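Uncharacterized protein (Desulfotomaculum acetoxidans, PDB 3U4Y) is of unknown function but folds as a seven-bladed beta-propeller of the lactonase family, consistent with, though not proof of, a lactonase-like activity. Local coordinates at residues D146-T152 against G175-I181; T63-I67 against Y113-N118. All coordinates share one frame; numbering follows the deposited sequence.

Contact 1: residues D146-T152 against G175-I181; sequences DRSSANT and GTRPFNI
N151 and R177 show how two side chains can tie a hairpin turn to the chain that enters the next sheet. N151 can be followed outward from its CB, which lies 4.1 Å from the carbonyl O of G175 and borders the ring of P178. With CG anti to the carbonyl carbon (chi1 -50°), the amide is carried to the backbone of 176-177, where CG lies near T176 CA and R177 N, and OD1 at the tip accepts the R177 N-H at 2.6 Å. The N-H···O angle is 155°, and the donor sits somewhat tilted from the amide plane.

Although R177 leaves its backbone facing away from the turn, two bends, at chi2 and chi3, bring its guanidinium back to it, and NH2 donates to the carbonyl O of S148 at 2.6 Å. That bond is less straight, 137° at the hydrogen. The CD of R177 passes 3.9 Å from S148 CB, while the hydroxyl of S148 turns to the backbone of D129.

P178 fills the angle between the two halves of the turn, its CD 3.4 Å from N151 CA and its CG against the start of T152. Farther along, D146 reaches toward the entering strand. Its CB lies 3.6 Å from the carbonyl O of P178, and its side chain runs past that of I181, the two pointing opposite ways.

The turn is closed by R147 N bonding T152 O, and the extra residue opposite R147 makes the closure a G1 beta bulge, formed by N151 and T152. R147 turns away from this contact and makes salt bridges with E170 and D129. Together these features join the hairpin between strands 142-147 and 152-158 of one four-stranded blade to strand 178-183, the first strand of the next, a blade-to-blade junction of the beta-propeller.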
ATOM      1  N   ASP A 146       9.537  -1.872  -6.525  1.00 26.59           N
ATOM      2  CA  ASP A 146      10.771  -1.107  -6.351  1.00 33.25           C
ATOM      3  C   ASP A 146      12.001  -1.993  -6.124  1.00 26.02           C
ATOM      4  O   ASP A 146      11.917  -3.052  -5.517  1.00 24.64           O
ATOM      5  CB  ASP A 146      10.627  -0.162  -5.165  1.00 40.25           C
ATOM      6  CG  ASP A 146       9.474   0.788  -5.327  1.00 49.97           C
ATOM      7  OD1 ASP A 146       8.697   0.964  -4.366  1.00 54.22           O
ATOM      8  OD2 ASP A 146       9.342   1.363  -6.421  1.00 54.61           O
ATOM      9  N   ARG A 147      13.145  -1.548  -6.620  1.00 22.98           N
ATOM     10  CA  ARG A 147      14.421  -2.201  -6.319  1.00 23.76           C
ATOM     11  C   ARG A 147      15.385  -1.185  -5.684  1.00 27.10           C
ATOM     12  O   ARG A 147      16.035  -0.411  -6.377  1.00 27.18           O
ATOM     13  CB  ARG A 147      15.010  -2.819  -7.581  1.00 16.01           C
ATOM     14  CG  ARG A 147      14.186  -3.972  -8.130  1.00 18.36           C
ATOM     15  CD  ARG A 147      15.038  -4.768  -9.057  1.00 21.47           C
ATOM     16  NE  ARG A 147      16.320  -4.986  -8.410  1.00 34.35           N
ATOM     17  CZ  ARG A 147      17.388  -5.519  -8.986  1.00 31.97           C
ATOM     18  NH1 ARG A 147      17.355  -5.901 -10.257  1.00 21.45           N
ATOM     19  NH2 ARG A 147      18.490  -5.670  -8.275  1.00 35.78           N
ATOM     20  N   SER A 148      15.463  -1.203  -4.361  1.00 25.40           N
ATOM     21  CA  SER A 148      15.961  -0.062  -3.602  1.00 30.35           C
ATOM     22  C   SER A 148      17.432   0.229  -3.816  1.00 30.80           C
ATOM     23  O   SER A 148      17.866   1.366  -3.682  1.00 31.59           O
ATOM     24  CB  SER A 148      15.672  -0.236  -2.101  1.00 41.21           C
ATOM     25  OG  SER A 148      15.924  -1.566  -1.660  1.00 42.75           O
ATOM     26  N   SER A 149      18.208  -0.797  -4.128  1.00 38.05           N
ATOM     27  CA  SER A 149      19.639  -0.603  -4.313  1.00 38.06           C
ATOM     28  C   SER A 149      20.009  -0.328  -5.767  1.00 36.22           C
ATOM     29  O   SER A 149      20.993   0.343  -6.035  1.00 43.98           O
ATOM     30  CB  SER A 149      20.429  -1.781  -3.743  1.00 36.35           C
ATOM     31  OG  SER A 149      20.356  -1.760  -2.334  1.00 37.26           O
ATOM     32  N   ALA A 150      19.210  -0.828  -6.701  1.00 33.19           N
ATOM     33  CA  ALA A 150      19.405  -0.540  -8.120  1.00 26.98           C
ATOM     34  C   ALA A 150      18.703   0.751  -8.568  1.00 32.57           C
ATOM     35  O   ALA A 150      18.711   1.075  -9.741  1.00 36.65           O
ATOM     36  CB  ALA A 150      18.940  -1.713  -8.963  1.00 12.45           C
ATOM     37  N   ASN A 151      18.106   1.479  -7.630  1.00 33.30           N
ATOM     38  CA  ASN A 151      17.374   2.707  -7.929  1.00 32.44           C
ATOM     39  C   ASN A 151      16.562   2.660  -9.220  1.00 38.70           C
ATOM     40  O   ASN A 151      16.555   3.605 -10.017  1.00 36.64           O
ATOM     41  CB  ASN A 151      18.328   3.880  -7.957  1.00 24.63           C
ATOM     42  CG  ASN A 151      19.184   3.926  -6.750  1.00 22.97           C
ATOM     43  OD1 ASN A 151      18.830   4.525  -5.736  1.00 32.80           O
ATOM     44  ND2 ASN A 151      20.318   3.274  -6.830  1.00 23.80           N
ATOM     45  N   THR A 152      15.850   1.556  -9.379  1.00 39.23           N
ATOM     46  CA  THR A 152      15.179   1.213 -10.605  1.00 27.79           C
ATOM     47  C   THR A 152      13.859   0.580 -10.178  1.00 28.00           C
ATOM     48  O   THR A 152      13.748   0.116  -9.048  1.00 32.81           O
ATOM     49  CB  THR A 152      16.009   0.160 -11.313  1.00 22.25           C
ATOM     50  OG1 THR A 152      15.541  -0.015 -12.644  1.00 33.24           O
ATOM     51  CG2 THR A 152      15.885  -1.159 -10.584  1.00 29.00           C
ATOM     52  N   GLY A 175      14.683   9.498  -8.585  1.00 51.20           N
ATOM     53  CA  GLY A 175      15.698   9.671  -7.560  1.00 45.97           C
ATOM     54  C   GLY A 175      16.228   8.352  -7.024  1.00 33.19           C
ATOM     55  O   GLY A 175      16.096   7.295  -7.639  1.00 36.28           O
ATOM     56  N   THR A 176      16.820   8.401  -5.847  1.00 26.35           N
ATOM     57  CA  THR A 176      17.549   7.239  -5.380  1.00 29.91           C
ATOM     58  C   THR A 176      16.881   6.572  -4.181  1.00 32.21           C
ATOM     59  O   THR A 176      16.275   7.241  -3.343  1.00 34.16           O
ATOM     60  CB  THR A 176      19.066   7.583  -5.152  1.00 39.01           C
ATOM     61  OG1 THR A 176      19.468   7.243  -3.827  1.00 17.16           O
ATOM     62  CG2 THR A 176      19.330   9.072  -5.381  1.00 48.98           C
ATOM     63  N   ARG A 177      16.978   5.244  -4.128  1.00 32.40           N
ATOM     64  CA  ARG A 177      16.329   4.439  -3.091  1.00 27.65           C
ATOM     65  C   ARG A 177      14.796   4.357  -3.260  1.00 20.44           C
ATOM     66  O   ARG A 177      14.034   4.703  -2.349  1.00  9.71           O
ATOM     67  CB  ARG A 177      16.714   4.944  -1.692  1.00 21.36           C
ATOM     68  CG  ARG A 177      16.418   3.959  -0.563  1.00 21.70           C
ATOM     69  CD  ARG A 177      17.421   2.825  -0.503  1.00 22.79           C
ATOM     70  NE  ARG A 177      18.774   3.338  -0.312  1.00 32.15           N
ATOM     71  CZ  ARG A 177      19.686   3.435  -1.278  1.00 31.19           C
ATOM     72  NH1 ARG A 177      20.878   3.937  -1.007  1.00 25.09           N
ATOM     73  NH2 ARG A 177      19.411   3.038  -2.513  1.00 31.79           N
ATOM     74  N   PRO A 178      14.341   3.879  -4.427  1.00 22.35           N
ATOM     75  CA  PRO A 178      12.899   3.800  -4.652  1.00 24.62           C
ATOM     76  C   PRO A 178      12.305   2.915  -3.566  1.00 36.99           C
ATOM     77  O   PRO A 178      12.902   1.877  -3.262  1.00 35.95           O
ATOM     78  CB  PRO A 178      12.785   3.104  -6.004  1.00 21.74           C
ATOM     79  CG  PRO A 178      14.177   2.963  -6.532  1.00 19.39           C
ATOM     80  CD  PRO A 178      15.102   3.083  -5.401  1.00 22.04           C
ATOM     81  N   PHE A 179      11.167   3.311  -2.994  1.00 38.24           N
ATOM     82  CA  PHE A 179      10.624   2.631  -1.812  1.00 34.45           C
ATOM     83  C   PHE A 179       9.159   2.179  -1.915  1.00 26.74           C
ATOM     84  O   PHE A 179       8.861   1.046  -1.597  1.00 23.41           O
ATOM     85  CB  PHE A 179      10.832   3.487  -0.559  1.00 41.03           C
ATOM     86  CG  PHE A 179      10.371   2.831   0.716  1.00 47.33           C
ATOM     87  CD1 PHE A 179      11.066   1.770   1.259  1.00 43.27           C
ATOM     88  CD2 PHE A 179       9.252   3.296   1.386  1.00 59.22           C
ATOM     89  CE1 PHE A 179      10.646   1.173   2.443  1.00 53.00           C
ATOM     90  CE2 PHE A 179       8.827   2.701   2.575  1.00 61.72           C
ATOM     91  CZ  PHE A 179       9.524   1.638   3.103  1.00 54.98           C
ATOM     92  N   ASN A 180       8.253   3.056  -2.347  1.00 25.86           N
ATOM     93  CA  ASN A 180       6.857   2.676  -2.543  1.00 25.50           C
ATOM     94  C   ASN A 180       6.344   3.121  -3.915  1.00 29.04           C
ATOM     95  O   ASN A 180       6.825   4.103  -4.454  1.00 39.12           O
ATOM     96  CB  ASN A 180       5.984   3.251  -1.424  1.00 24.80           C
ATOM     97  CG  ASN A 180       4.680   2.483  -1.247  1.00 54.02           C
ATOM     98  OD1 ASN A 180       4.452   1.434  -1.873  1.00 61.31           O
ATOM     99  ND2 ASN A 180       3.823   2.991  -0.378  1.00 65.26           N
ATOM    100  N   ILE A 181       5.384   2.396  -4.481  1.00 23.23           N
ATOM    101  CA  ILE A 181       4.809   2.748  -5.780  1.00 19.71           C
ATOM    102  C   ILE A 181       3.315   2.834  -5.623  1.00 27.17           C
ATOM    103  O   ILE A 181       2.740   2.137  -4.797  1.00 41.71           O
ATOM    104  CB  ILE A 181       5.015   1.663  -6.846  1.00 17.51           C
ATOM    105  CG1 ILE A 181       6.411   1.107  -6.842  1.00 22.28           C
ATOM    106  CG2 ILE A 181       4.771   2.198  -8.205  1.00 12.04           C
ATOM    107  CD1 ILE A 181       6.462  -0.161  -7.623  1.00 26.37           C
TER

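Contact 2: residues T63-I67 against Y113-N118; sequences TLVQI and YSFLKN
L64 faces Y113, and Q66 faces N118, across a gap too wide for backbone pairing, with CA atoms 8.9 Å and 8.2 Å apart respectively, so side chains alone bridge it. L64 carries the apolar part. Its CD2 sits above the middle of the Y113 ring, 3.4 Å from the centroid and 12° off the ring normal, a CH-pi contact over the face. The Y113 ring also packs edge-to-face with F120.

The polar part lies at the ring's rim. Q66 stretches out fully, CG anti to the backbone N (chi1 163°), which carries its amide as far as the tyrosine hydroxyl. There Y113 OH donates to Q66 OE1 at 2.5 Å, in the carbonyl plane, while the amide stands nearly upright to the ring.

Strand 63-68 is the third of its four-stranded blade, and strand 109-114 holds the same place in the following one, so this is the face-to-face packing of neighbouring blades in a beta-propeller.

On the other end of the amide, Q66 NE2 approaches F115 CD1 obliquely at 3.7 Å and is hydrogen-bonded to N53. The two polar ends of the buried glutamine are thereby matched, one by each blade, and the amide's rotation is fixed. With a phenylalanine in place of Y113, the Q66 carbonyl would probably be left without its hydroxyl donor, and the amide would be less firmly held in its orientation. N118 lays its amide almost parallel to that of Q66, OD1 to OE1 3.3 Å, as two acceptors that do not bond.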
ATOM      1  N   THR A  63       2.794 -16.131   6.853  1.00 37.95           N
ATOM      2  CA  THR A  63       1.411 -16.548   6.750  1.00 36.46           C
ATOM      3  C   THR A  63       0.453 -15.446   6.306  1.00 37.31           C
ATOM      4  O   THR A  63       0.448 -14.355   6.865  1.00 29.01           O
ATOM      5  CB  THR A  63       0.929 -17.091   8.088  1.00 36.43           C
ATOM      6  OG1 THR A  63       1.726 -18.226   8.439  1.00 35.79           O
ATOM      7  CG2 THR A  63      -0.543 -17.487   8.001  1.00 36.74           C
ATOM      8  N   LEU A  64      -0.370 -15.746   5.307  1.00 40.47           N
ATOM      9  CA  LEU A  64      -1.437 -14.836   4.906  1.00 37.48           C
ATOM     10  C   LEU A  64      -2.774 -15.224   5.542  1.00 39.30           C
ATOM     11  O   LEU A  64      -3.173 -16.383   5.488  1.00 48.98           O
ATOM     12  CB  LEU A  64      -1.579 -14.833   3.385  1.00 36.12           C
ATOM     13  CG  LEU A  64      -2.715 -13.986   2.789  1.00 36.50           C
ATOM     14  CD1 LEU A  64      -2.233 -13.154   1.609  1.00 25.81           C
ATOM     15  CD2 LEU A  64      -3.884 -14.852   2.385  1.00 31.13           C
ATOM     16  N   VAL A  65      -3.468 -14.264   6.141  1.00 31.42           N
ATOM     17  CA  VAL A  65      -4.817 -14.523   6.654  1.00 42.85           C
ATOM     18  C   VAL A  65      -5.891 -13.720   5.895  1.00 47.91           C
ATOM     19  O   VAL A  65      -5.653 -12.574   5.505  1.00 50.17           O
ATOM     20  CB  VAL A  65      -4.927 -14.239   8.168  1.00 40.85           C
ATOM     21  CG1 VAL A  65      -3.678 -14.685   8.870  1.00 44.08           C
ATOM     22  CG2 VAL A  65      -5.144 -12.771   8.412  1.00 45.07           C
ATOM     23  N   GLN A  66      -7.058 -14.339   5.692  1.00 40.41           N
ATOM     24  CA  GLN A  66      -8.186 -13.735   4.977  1.00 35.13           C
ATOM     25  C   GLN A  66      -9.391 -13.614   5.886  1.00 39.87           C
ATOM     26  O   GLN A  66      -9.744 -14.557   6.577  1.00 46.09           O
ATOM     27  CB  GLN A  66      -8.566 -14.579   3.753  1.00 34.95           C
ATOM     28  CG  GLN A  66      -9.959 -14.274   3.181  1.00 41.43           C
ATOM     29  CD  GLN A  66     -10.280 -15.061   1.908  1.00 53.02           C
ATOM     30  OE1 GLN A  66      -9.458 -15.836   1.410  1.00 59.62           O
ATOM     31  NE2 GLN A  66     -11.482 -14.857   1.377  1.00 55.91           N
ATOM     32  N   ILE A  67     -10.039 -12.461   5.889  1.00 42.50           N
ATOM     33  CA  ILE A  67     -11.196 -12.306   6.759  1.00 50.02           C
ATOM     34  C   ILE A  67     -12.430 -11.681   6.069  1.00 56.79           C
ATOM     35  O   ILE A  67     -12.283 -10.846   5.179  1.00 64.42           O
ATOM     36  CB  ILE A  67     -10.816 -11.560   8.062  1.00 44.75           C
ATOM     37  CG1 ILE A  67     -11.539 -10.230   8.157  1.00 42.07           C
ATOM     38  CG2 ILE A  67      -9.297 -11.374   8.190  1.00 28.15           C
ATOM     39  CD1 ILE A  67     -11.482  -9.652   9.531  1.00 46.29           C
ATOM     40  N   TYR A 113      -2.310 -15.331  -4.638  1.00 44.04           N
ATOM     41  CA  TYR A 113      -3.209 -16.078  -3.777  1.00 40.68           C
ATOM     42  C   TYR A 113      -4.656 -15.968  -4.273  1.00 41.54           C
ATOM     43  O   TYR A 113      -5.160 -14.855  -4.432  1.00 41.65           O
ATOM     44  CB  TYR A 113      -3.066 -15.503  -2.373  1.00 35.95           C
ATOM     45  CG  TYR A 113      -4.155 -15.864  -1.400  1.00 46.01           C
ATOM     46  CD1 TYR A 113      -4.064 -17.007  -0.609  1.00 42.82           C
ATOM     47  CD2 TYR A 113      -5.260 -15.050  -1.244  1.00 54.51           C
ATOM     48  CE1 TYR A 113      -5.056 -17.332   0.295  1.00 38.03           C
ATOM     49  CE2 TYR A 113      -6.262 -15.370  -0.339  1.00 61.18           C
ATOM     50  CZ  TYR A 113      -6.154 -16.509   0.431  1.00 48.05           C
ATOM     51  OH  TYR A 113      -7.156 -16.811   1.326  1.00 45.09           O
ATOM     52  N   SER A 114      -5.313 -17.108  -4.522  1.00 34.43           N
ATOM     53  CA  SER A 114      -6.706 -17.122  -5.012  1.00 34.99           C
ATOM     54  C   SER A 114      -7.754 -16.970  -3.911  1.00 37.43           C
ATOM     55  O   SER A 114      -7.833 -17.801  -3.021  1.00 56.97           O
ATOM     56  CB  SER A 114      -7.004 -18.399  -5.807  1.00 34.95           C
ATOM     57  OG  SER A 114      -8.299 -18.349  -6.402  1.00 32.15           O
ATOM     58  N   PHE A 115      -8.569 -15.924  -3.986  1.00 32.20           N
ATOM     59  CA  PHE A 115      -9.618 -15.685  -2.998  1.00 43.83           C
ATOM     60  C   PHE A 115     -10.733 -16.712  -3.110  1.00 55.73           C
ATOM     61  O   PHE A 115     -11.464 -16.972  -2.148  1.00 61.50           O
ATOM     62  CB  PHE A 115     -10.239 -14.319  -3.225  1.00 48.81           C
ATOM     63  CG  PHE A 115      -9.538 -13.197  -2.524  1.00 55.91           C
ATOM     64  CD1 PHE A 115      -9.974 -12.761  -1.281  1.00 54.94           C
ATOM     65  CD2 PHE A 115      -8.472 -12.545  -3.122  1.00 57.43           C
ATOM     66  CE1 PHE A 115      -9.351 -11.712  -0.639  1.00 49.87           C
ATOM     67  CE2 PHE A 115      -7.842 -11.492  -2.484  1.00 49.47           C
ATOM     68  CZ  PHE A 115      -8.282 -11.078  -1.242  1.00 47.19           C
ATOM     69  N   LEU A 116     -10.883 -17.266  -4.305  1.00 60.98           N
ATOM     70  CA  LEU A 116     -11.915 -18.257  -4.559  1.00 73.69           C
ATOM     71  C   LEU A 116     -11.480 -19.583  -3.957  1.00 67.14           C
ATOM     72  O   LEU A 116     -12.216 -20.203  -3.186  1.00 66.45           O
ATOM     73  CB  LEU A 116     -12.123 -18.406  -6.064  1.00 88.68           C
ATOM     74  CG  LEU A 116     -11.651 -17.179  -6.857  1.00101.50           C
ATOM     75  CD1 LEU A 116     -11.134 -17.581  -8.231  1.00107.54           C
ATOM     76  CD2 LEU A 116     -12.740 -16.104  -6.966  1.00 99.51           C
ATOM     77  N   LYS A 117     -10.263 -19.995  -4.305  1.00 58.61           N
ATOM     78  CA  LYS A 117      -9.705 -21.267  -3.875  1.00 45.90           C
ATOM     79  C   LYS A 117      -9.107 -21.172  -2.483  1.00 48.62           C
ATOM     80  O   LYS A 117      -8.811 -22.191  -1.859  1.00 62.12           O
ATOM     81  CB  LYS A 117      -8.643 -21.745  -4.859  1.00 46.07           C
ATOM     82  CG  LYS A 117      -9.056 -21.646  -6.322  1.00 60.04           C
ATOM     83  CD  LYS A 117      -8.180 -22.522  -7.207  1.00 69.94           C
ATOM     84  CE  LYS A 117      -9.032 -23.414  -8.101  1.00 81.59           C
ATOM     85  NZ  LYS A 117      -8.325 -24.655  -8.542  1.00 86.02           N
ATOM     86  N   ASN A 118      -8.945 -19.947  -1.992  1.00 44.52           N
ATOM     87  CA  ASN A 118      -8.401 -19.701  -0.654  1.00 48.84           C
ATOM     88  C   ASN A 118      -6.981 -20.254  -0.475  1.00 50.61           C
ATOM     89  O   ASN A 118      -6.567 -20.512   0.653  1.00 47.41           O
ATOM     90  CB  ASN A 118      -9.322 -20.275   0.431  1.00 57.76           C
ATOM     91  CG  ASN A 118     -10.659 -19.549   0.528  1.00 65.31           C
ATOM     92  OD1 ASN A 118     -10.902 -18.818   1.482  1.00 71.15           O
ATOM     93  ND2 ASN A 118     -11.537 -19.765  -0.448  1.00 66.58           N
TER

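Contact 2 comes first along the chain and closes before contact 1 opens. Their centres lie 29 Å apart and their nearest atoms about 16 Å, so the two do not touch, and they share no sheet. Contact 2 joins the blade spanning residues 42-81 to that spanning residues 89-125; contact 1 joins the blade spanning residues 130-172 to that spanning residues 178-218. The same task is thus met in two ways: in contact 2 side chains of one third strand meet those of the next blade's third strand and the turn after it, whereas in contact 1 a hairpin turn receives the chain entering the next blade. Repeated round the ring, junctions between successive blades build the closed propeller.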